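Local coordinates for putative type VI secretion protein (PDB 6SKI), which is a phospholipase effector toxin of the type VI secretion system, carried by the VgrG spike and probably hydrolysing membrane phospholipids of target cells, at residues Gly236-Ala248 and Leu269-Thr283. Numbering follows the deposited sequence.
Sequences GEVRFLGLFDTVA and LELRPSVAKKVFQIT
Leu241 and Val279 are paired on adjacent parallel strands, 237-243 and 278-283, in the central sheet of the alpha/beta-hydrolase fold. CB of the first lies 3.8 Å from CG2 of the second. Strand 184-195 pairs with the other edge of 237-243. Five backbone hydrogen bonds join the strands, the first Lys278 N to Arg239 O and the last Ile282 N to Leu243 O; the longer Lys277 N to Val238 O precedes them. Phe280 N to Leu241 O is 2.9 Å and nearly straight at 171°.

Lys277 precedes its strand. Its CB lies 3.5 Å from Arg239 O. CG and CD pass Glu237 OE2. The chain then bends at chi3 (-97°) and chi4 (-80°). This lays CE against Arg239 CG at 3.5 Å and brings NZ to Glu237 OE2 at 3.2 Å, a salt bridge whose hydrogen bond is weak. The Arg239 guanidinium forms a salt bridge with Asp192.

Phe240 and Phe280 lie side by side on one face of the sheet. Phe240 CZ meets Phe280 CB at 3.7 Å, while Lys278 CB sits at the edge of the Phe240 ring, in its plane. Gly242, beside Phe280 in the register, has no side chain on this face, and the Phe240 ring, near CE2, takes that space.

On the other face, with Leu241 and Val279, Leu243 CB packs on the aliphatic CG of Gln281. Leu271, in the loop before the second strand, reaches Leu241 tip to tip. At the C-terminal end, Phe244 CE1 touches Ile282 CD1.

Asp245 OD2 accepts a hydrogen bond from His310 ND1 and forms a salt bridge with Arg534. With Ser197 this fits a Ser-His-Asp catalytic triad, its acid on the loop leaving strand 237-243. Further along that loop, Ala248 CB rests 3.6 Å from Leu269 CD1.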
ATOM      1  N   GLY A 236      16.703  -5.070 -13.987  1.00 47.74           N
ATOM      2  CA  GLY A 236      16.714  -3.711 -13.497  1.00 47.74           C
ATOM      3  C   GLY A 236      17.426  -3.571 -12.171  1.00 47.74           C
ATOM      4  O   GLY A 236      18.025  -4.504 -11.632  1.00 47.74           O
ATOM      5  N   GLU A 237      17.352  -2.352 -11.644  1.00 48.32           N
ATOM      6  CA  GLU A 237      17.916  -2.007 -10.350  1.00 48.32           C
ATOM      7  C   GLU A 237      16.946  -1.069  -9.651  1.00 48.32           C
ATOM      8  O   GLU A 237      16.194  -0.344 -10.302  1.00 48.32           O
ATOM      9  CB  GLU A 237      19.300  -1.365 -10.518  1.00 48.32           C
ATOM     10  CG  GLU A 237      19.926  -0.824  -9.254  1.00 48.32           C
ATOM     11  CD  GLU A 237      21.397  -0.521  -9.425  1.00 48.32           C
ATOM     12  OE1 GLU A 237      21.925  -0.749 -10.532  1.00 48.32           O
ATOM     13  OE2 GLU A 237      22.026  -0.054  -8.453  1.00 48.32           O
ATOM     14  N   VAL A 238      16.945  -1.094  -8.322  1.00 44.83           N
ATOM     15  CA  VAL A 238      16.079  -0.228  -7.530  1.00 44.83           C
ATOM     16  C   VAL A 238      16.908   0.943  -7.027  1.00 44.83           C
ATOM     17  O   VAL A 238      17.941   0.749  -6.376  1.00 44.83           O
ATOM     18  CB  VAL A 238      15.427  -0.986  -6.364  1.00 44.83           C
ATOM     19  CG1 VAL A 238      14.578  -0.040  -5.541  1.00 44.83           C
ATOM     20  CG2 VAL A 238      14.579  -2.121  -6.883  1.00 44.83           C
ATOM     21  N   ARG A 239      16.463   2.161  -7.337  1.00 42.61           N
ATOM     22  CA  ARG A 239      17.159   3.358  -6.881  1.00 42.61           C
ATOM     23  C   ARG A 239      16.686   3.785  -5.498  1.00 42.61           C
ATOM     24  O   ARG A 239      17.489   3.922  -4.571  1.00 42.61           O
ATOM     25  CB  ARG A 239      16.969   4.495  -7.887  1.00 42.61           C
ATOM     26  CG  ARG A 239      17.861   5.690  -7.624  1.00 42.61           C
ATOM     27  CD  ARG A 239      17.645   6.790  -8.639  1.00 42.61           C
ATOM     28  NE  ARG A 239      16.233   7.035  -8.901  1.00 42.61           N
ATOM     29  CZ  ARG A 239      15.788   7.955  -9.746  1.00 42.61           C
ATOM     30  NH1 ARG A 239      16.646   8.717 -10.406  1.00 42.61           N
ATOM     31  NH2 ARG A 239      14.488   8.119  -9.929  1.00 42.61           N
ATOM     32  N   PHE A 240      15.384   4.008  -5.343  1.00 41.56           N
ATOM     33  CA  PHE A 240      14.812   4.453  -4.081  1.00 41.56           C
ATOM     34  C   PHE A 240      13.644   3.562  -3.697  1.00 41.56           C
ATOM     35  O   PHE A 240      12.772   3.284  -4.524  1.00 41.56           O
ATOM     36  CB  PHE A 240      14.349   5.908  -4.158  1.00 41.56           C
ATOM     37  CG  PHE A 240      13.758   6.419  -2.876  1.00 41.56           C
ATOM     38  CD1 PHE A 240      14.553   6.635  -1.770  1.00 41.56           C
ATOM     39  CD2 PHE A 240      12.405   6.674  -2.777  1.00 41.56           C
ATOM     40  CE1 PHE A 240      14.015   7.100  -0.597  1.00 41.56           C
ATOM     41  CE2 PHE A 240      11.863   7.139  -1.602  1.00 41.56           C
ATOM     42  CZ  PHE A 240      12.669   7.349  -0.513  1.00 41.56           C
ATOM     43  N   LEU A 241      13.633   3.118  -2.445  1.00 41.33           N
ATOM     44  CA  LEU A 241      12.524   2.369  -1.869  1.00 41.33           C
ATOM     45  C   LEU A 241      11.855   3.255  -0.828  1.00 41.33           C
ATOM     46  O   LEU A 241      12.446   3.549   0.215  1.00 41.33           O
ATOM     47  CB  LEU A 241      13.013   1.062  -1.252  1.00 41.33           C
ATOM     48  CG  LEU A 241      11.961   0.032  -0.846  1.00 41.33           C
ATOM     49  CD1 LEU A 241      11.111  -0.354  -2.026  1.00 41.33           C
ATOM     50  CD2 LEU A 241      12.632  -1.191  -0.257  1.00 41.33           C
ATOM     51  N   GLY A 242      10.629   3.681  -1.110  1.00 41.52           N
ATOM     52  CA  GLY A 242       9.909   4.533  -0.188  1.00 41.52           C
ATOM     53  C   GLY A 242       8.725   3.831   0.435  1.00 41.52           C
ATOM     54  O   GLY A 242       7.754   3.511  -0.252  1.00 41.52           O
ATOM     55  N   LEU A 243       8.789   3.591   1.739  1.00 42.00           N
ATOM     56  CA  LEU A 243       7.775   2.832   2.450  1.00 42.00           C
ATOM     57  C   LEU A 243       7.092   3.734   3.463  1.00 42.00           C
ATOM     58  O   LEU A 243       7.749   4.538   4.128  1.00 42.00           O
ATOM     59  CB  LEU A 243       8.394   1.629   3.154  1.00 42.00           C
ATOM     60  CG  LEU A 243       9.379   0.813   2.321  1.00 42.00           C
ATOM     61  CD1 LEU A 243      10.207  -0.077   3.219  1.00 42.00           C
ATOM     62  CD2 LEU A 243       8.658   0.003   1.263  1.00 42.00           C
ATOM     63  N   PHE A 244       5.774   3.609   3.581  1.00 44.12           N
ATOM     64  CA  PHE A 244       5.030   4.504   4.457  1.00 44.12           C
ATOM     65  C   PHE A 244       4.611   3.875   5.779  1.00 44.12           C
ATOM     66  O   PHE A 244       4.697   4.542   6.810  1.00 44.12           O
ATOM     67  CB  PHE A 244       3.803   5.062   3.738  1.00 44.12           C
ATOM     68  CG  PHE A 244       4.075   6.339   3.002  1.00 44.12           C
ATOM     69  CD1 PHE A 244       4.317   7.507   3.700  1.00 44.12           C
ATOM     70  CD2 PHE A 244       4.092   6.378   1.625  1.00 44.12           C
ATOM     71  CE1 PHE A 244       4.568   8.683   3.042  1.00 44.12           C
ATOM     72  CE2 PHE A 244       4.343   7.555   0.962  1.00 44.12           C
ATOM     73  CZ  PHE A 244       4.580   8.710   1.672  1.00 44.12           C
ATOM     74  N   ASP A 245       4.092   2.650   5.789  1.00 45.76           N
ATOM     75  CA  ASP A 245       3.969   1.928   7.051  1.00 45.76           C
ATOM     76  C   ASP A 245       3.809   0.440   6.790  1.00 45.76           C
ATOM     77  O   ASP A 245       2.680  -0.029   6.655  1.00 45.76           O
ATOM     78  CB  ASP A 245       2.767   2.450   7.845  1.00 45.76           C
ATOM     79  CG  ASP A 245       2.926   2.281   9.339  1.00 45.76           C
ATOM     80  OD1 ASP A 245       4.073   2.217   9.815  1.00 45.76           O
ATOM     81  OD2 ASP A 245       1.897   2.211  10.038  1.00 45.76           O
ATOM     82  N   THR A 246       4.892  -0.329   6.810  1.00 44.87           N
ATOM     83  CA  THR A 246       4.822  -1.700   6.312  1.00 44.87           C
ATOM     84  C   THR A 246       3.990  -2.560   7.254  1.00 44.87           C
ATOM     85  O   THR A 246       4.379  -2.801   8.401  1.00 44.87           O
ATOM     86  CB  THR A 246       6.217  -2.286   6.135  1.00 44.87           C
ATOM     87  OG1 THR A 246       7.032  -1.355   5.416  1.00 44.87           O
ATOM     88  CG2 THR A 246       6.137  -3.581   5.355  1.00 44.87           C
ATOM     89  N   VAL A 247       2.842  -3.015   6.770  1.00 44.07           N
ATOM     90  CA  VAL A 247       2.003  -3.980   7.464  1.00 44.07           C
ATOM     91  C   VAL A 247       1.809  -5.128   6.485  1.00 44.07           C
ATOM     92  O   VAL A 247       1.022  -5.018   5.538  1.00 44.07           O
ATOM     93  CB  VAL A 247       0.664  -3.387   7.908  1.00 44.07           C
ATOM     94  CG1 VAL A 247      -0.215  -4.460   8.522  1.00 44.07           C
ATOM     95  CG2 VAL A 247       0.882  -2.245   8.879  1.00 44.07           C
ATOM     96  N   ALA A 248       2.537  -6.225   6.697  1.00 45.27           N
ATOM     97  CA  ALA A 248       2.533  -7.317   5.730  1.00 45.27           C
ATOM     98  C   ALA A 248       1.143  -7.912   5.562  1.00 45.27           C
ATOM     99  O   ALA A 248       0.705  -8.176   4.437  1.00 45.27           O
ATOM    100  CB  ALA A 248       3.526  -8.394   6.160  1.00 45.27           C
ATOM    101  N   LEU A 269      10.426  -9.669   2.744  1.00 49.21           N
ATOM    102  CA  LEU A 269      10.328  -8.343   3.335  1.00 49.21           C
ATOM    103  C   LEU A 269      11.642  -7.874   3.934  1.00 49.21           C
ATOM    104  O   LEU A 269      11.695  -6.775   4.495  1.00 49.21           O
ATOM    105  CB  LEU A 269       9.241  -8.324   4.413  1.00 49.21           C
ATOM    106  CG  LEU A 269       7.798  -8.389   3.926  1.00 49.21           C
ATOM    107  CD1 LEU A 269       6.878  -7.777   4.953  1.00 49.21           C
ATOM    108  CD2 LEU A 269       7.656  -7.706   2.589  1.00 49.21           C
ATOM    109  N   GLU A 270      12.702  -8.664   3.825  1.00 53.96           N
ATOM    110  CA  GLU A 270      13.992  -8.313   4.396  1.00 53.96           C
ATOM    111  C   GLU A 270      14.780  -7.545   3.350  1.00 53.96           C
ATOM    112  O   GLU A 270      14.867  -7.974   2.195  1.00 53.96           O
ATOM    113  CB  GLU A 270      14.754  -9.561   4.844  1.00 53.96           C
ATOM    114  CG  GLU A 270      15.832  -9.293   5.887  1.00 53.96           C
ATOM    115  CD  GLU A 270      17.235  -9.533   5.368  1.00 53.96           C
ATOM    116  OE1 GLU A 270      17.442 -10.531   4.646  1.00 53.96           O
ATOM    117  OE2 GLU A 270      18.131  -8.728   5.694  1.00 53.96           O
ATOM    118  N   LEU A 271      15.345  -6.414   3.751  1.00 50.37           N
ATOM    119  CA  LEU A 271      15.994  -5.490   2.827  1.00 50.37           C
ATOM    120  C   LEU A 271      17.490  -5.515   3.110  1.00 50.37           C
ATOM    121  O   LEU A 271      17.966  -4.867   4.046  1.00 50.37           O
ATOM    122  CB  LEU A 271      15.419  -4.086   2.974  1.00 50.37           C
ATOM    123  CG  LEU A 271      13.903  -3.976   2.816  1.00 50.37           C
ATOM    124  CD1 LEU A 271      13.439  -2.563   3.098  1.00 50.37           C
ATOM    125  CD2 LEU A 271      13.476  -4.420   1.433  1.00 50.37           C
ATOM    126  N   ARG A 272      18.225  -6.259   2.296  1.00 52.80           N
ATOM    127  CA  ARG A 272      19.661  -6.389   2.464  1.00 52.80           C
ATOM    128  C   ARG A 272      20.356  -5.178   1.853  1.00 52.80           C
ATOM    129  O   ARG A 272      19.776  -4.467   1.032  1.00 52.80           O
ATOM    130  CB  ARG A 272      20.115  -7.709   1.846  1.00 52.80           C
ATOM    131  CG  ARG A 272      19.587  -8.917   2.605  1.00 52.80           C
ATOM    132  CD  ARG A 272      19.874 -10.230   1.900  1.00 52.80           C
ATOM    133  NE  ARG A 272      19.302 -10.285   0.559  1.00 52.80           N
ATOM    134  CZ  ARG A 272      19.914 -10.829  -0.487  1.00 52.80           C
ATOM    135  NH1 ARG A 272      21.119 -11.363  -0.346  1.00 52.80           N
ATOM    136  NH2 ARG A 272      19.322 -10.839  -1.674  1.00 52.80           N
ATOM    137  N   PRO A 273      21.609  -4.909   2.240  1.00 51.32           N
ATOM    138  CA  PRO A 273      22.235  -3.625   1.874  1.00 51.32           C
ATOM    139  C   PRO A 273      22.315  -3.346   0.383  1.00 51.32           C
ATOM    140  O   PRO A 273      22.697  -2.233   0.008  1.00 51.32           O
ATOM    141  CB  PRO A 273      23.635  -3.741   2.487  1.00 51.32           C
ATOM    142  CG  PRO A 273      23.434  -4.649   3.641  1.00 51.32           C
ATOM    143  CD  PRO A 273      22.491  -5.690   3.123  1.00 51.32           C
ATOM    144  N   SER A 274      21.970  -4.302  -0.476  1.00 51.38           N
ATOM    145  CA  SER A 274      21.986  -4.083  -1.915  1.00 51.38           C
ATOM    146  C   SER A 274      20.592  -4.137  -2.522  1.00 51.38           C
ATOM    147  O   SER A 274      20.465  -4.229  -3.749  1.00 51.38           O
ATOM    148  CB  SER A 274      22.897  -5.105  -2.598  1.00 51.38           C
ATOM    149  OG  SER A 274      22.407  -5.444  -3.882  1.00 51.38           O
ATOM    150  N   VAL A 275      19.544  -4.085  -1.698  1.00 48.54           N
ATOM    151  CA  VAL A 275      18.186  -4.137  -2.223  1.00 48.54           C
ATOM    152  C   VAL A 275      17.858  -2.862  -2.983  1.00 48.54           C
ATOM    153  O   VAL A 275      17.027  -2.871  -3.896  1.00 48.54           O
ATOM    154  CB  VAL A 275      17.184  -4.402  -1.084  1.00 48.54           C
ATOM    155  CG1 VAL A 275      16.983  -3.159  -0.236  1.00 48.54           C
ATOM    156  CG2 VAL A 275      15.868  -4.897  -1.640  1.00 48.54           C
ATOM    157  N   ALA A 276      18.507  -1.756  -2.631  1.00 45.54           N
ATOM    158  CA  ALA A 276      18.278  -0.467  -3.267  1.00 45.54           C
ATOM    159  C   ALA A 276      19.426   0.449  -2.886  1.00 45.54           C
ATOM    160  O   ALA A 276      20.185   0.172  -1.957  1.00 45.54           O
ATOM    161  CB  ALA A 276      16.936   0.140  -2.855  1.00 45.54           C
ATOM    162  N   LYS A 277      19.549   1.551  -3.621  1.00 45.18           N
ATOM    163  CA  LYS A 277      20.609   2.504  -3.320  1.00 45.18           C
ATOM    164  C   LYS A 277      20.245   3.361  -2.116  1.00 45.18           C
ATOM    165  O   LYS A 277      21.090   3.621  -1.253  1.00 45.18           O
ATOM    166  CB  LYS A 277      20.907   3.361  -4.549  1.00 45.18           C
ATOM    167  CG  LYS A 277      21.240   2.528  -5.774  1.00 45.18           C
ATOM    168  CD  LYS A 277      21.845   3.358  -6.890  1.00 45.18           C
ATOM    169  CE  LYS A 277      20.798   3.767  -7.910  1.00 45.18           C
ATOM    170  NZ  LYS A 277      20.493   2.675  -8.876  1.00 45.18           N
ATOM    171  N   LYS A 278      18.992   3.798  -2.034  1.00 42.19           N
ATOM    172  CA  LYS A 278      18.481   4.514  -0.876  1.00 42.19           C
ATOM    173  C   LYS A 278      17.131   3.930  -0.492  1.00 42.19           C
ATOM    174  O   LYS A 278      16.290   3.674  -1.356  1.00 42.19           O
ATOM    175  CB  LYS A 278      18.339   6.011  -1.157  1.00 42.19           C
ATOM    176  CG  LYS A 278      19.631   6.704  -1.543  1.00 42.19           C
ATOM    177  CD  LYS A 278      20.626   6.698  -0.405  1.00 42.19           C
ATOM    178  CE  LYS A 278      21.611   7.840  -0.533  1.00 42.19           C
ATOM    179  NZ  LYS A 278      20.941   9.083  -1.000  1.00 42.19           N
ATOM    180  N   VAL A 279      16.933   3.707   0.803  1.00 42.90           N
ATOM    181  CA  VAL A 279      15.670   3.216   1.339  1.00 42.90           C
ATOM    182  C   VAL A 279      15.254   4.140   2.472  1.00 42.90           C
ATOM    183  O   VAL A 279      16.084   4.513   3.307  1.00 42.90           O
ATOM    184  CB  VAL A 279      15.778   1.762   1.837  1.00 42.90           C
ATOM    185  CG1 VAL A 279      14.456   1.294   2.411  1.00 42.90           C
ATOM    186  CG2 VAL A 279      16.224   0.845   0.716  1.00 42.90           C
ATOM    187  N   PHE A 280      13.981   4.523   2.491  1.00 43.88           N
ATOM    188  CA  PHE A 280      13.442   5.364   3.549  1.00 43.88           C
ATOM    189  C   PHE A 280      12.062   4.865   3.936  1.00 43.88           C
ATOM    190  O   PHE A 280      11.218   4.638   3.067  1.00 43.88           O
ATOM    191  CB  PHE A 280      13.357   6.825   3.110  1.00 43.88           C
ATOM    192  CG  PHE A 280      12.938   7.762   4.202  1.00 43.88           C
ATOM    193  CD1 PHE A 280      13.767   8.005   5.278  1.00 43.88           C
ATOM    194  CD2 PHE A 280      11.710   8.393   4.157  1.00 43.88           C
ATOM    195  CE1 PHE A 280      13.382   8.863   6.278  1.00 43.88           C
ATOM    196  CE2 PHE A 280      11.327   9.254   5.154  1.00 43.88           C
ATOM    197  CZ  PHE A 280      12.163   9.486   6.217  1.00 43.88           C
ATOM    198  N   GLN A 281      11.837   4.688   5.233  1.00 44.18           N
ATOM    199  CA  GLN A 281      10.517   4.381   5.755  1.00 44.18           C
ATOM    200  C   GLN A 281      10.090   5.431   6.765  1.00 44.18           C
ATOM    201  O   GLN A 281      10.884   5.860   7.606  1.00 44.18           O
ATOM    202  CB  GLN A 281      10.458   3.013   6.424  1.00 44.18           C
ATOM    203  CG  GLN A 281       9.037   2.536   6.619  1.00 44.18           C
ATOM    204  CD  GLN A 281       8.945   1.136   7.160  1.00 44.18           C
ATOM    205  OE1 GLN A 281       9.761   0.717   7.971  1.00 44.18           O
ATOM    206  NE2 GLN A 281       7.933   0.407   6.725  1.00 44.18           N
ATOM    207  N   ILE A 282       8.832   5.837   6.674  1.00 43.52           N
ATOM    208  CA  ILE A 282       8.169   6.580   7.733  1.00 43.52           C
ATOM    209  C   ILE A 282       7.340   5.585   8.528  1.00 43.52           C
ATOM    210  O   ILE A 282       6.896   4.569   7.985  1.00 43.52           O
ATOM    211  CB  ILE A 282       7.308   7.723   7.176  1.00 43.52           C
ATOM    212  CG1 ILE A 282       8.078   8.478   6.098  1.00 43.52           C
ATOM    213  CG2 ILE A 282       6.941   8.686   8.282  1.00 43.52           C
ATOM    214  CD1 ILE A 282       7.300   9.591   5.455  1.00 43.52           C
ATOM    215  N   THR A 283       7.202   5.825   9.823  1.00 44.76           N
ATOM    216  CA  THR A 283       6.518   4.901  10.714  1.00 44.76           C
ATOM    217  C   THR A 283       5.509   5.674  11.548  1.00 44.76           C
ATOM    218  O   THR A 283       5.777   6.802  11.967  1.00 44.76           O
ATOM    219  CB  THR A 283       7.538   4.168  11.605  1.00 44.76           C
ATOM    220  OG1 THR A 283       8.107   3.076  10.875  1.00 44.76           O
ATOM    221  CG2 THR A 283       6.899   3.648  12.882  1.00 44.76           C
TER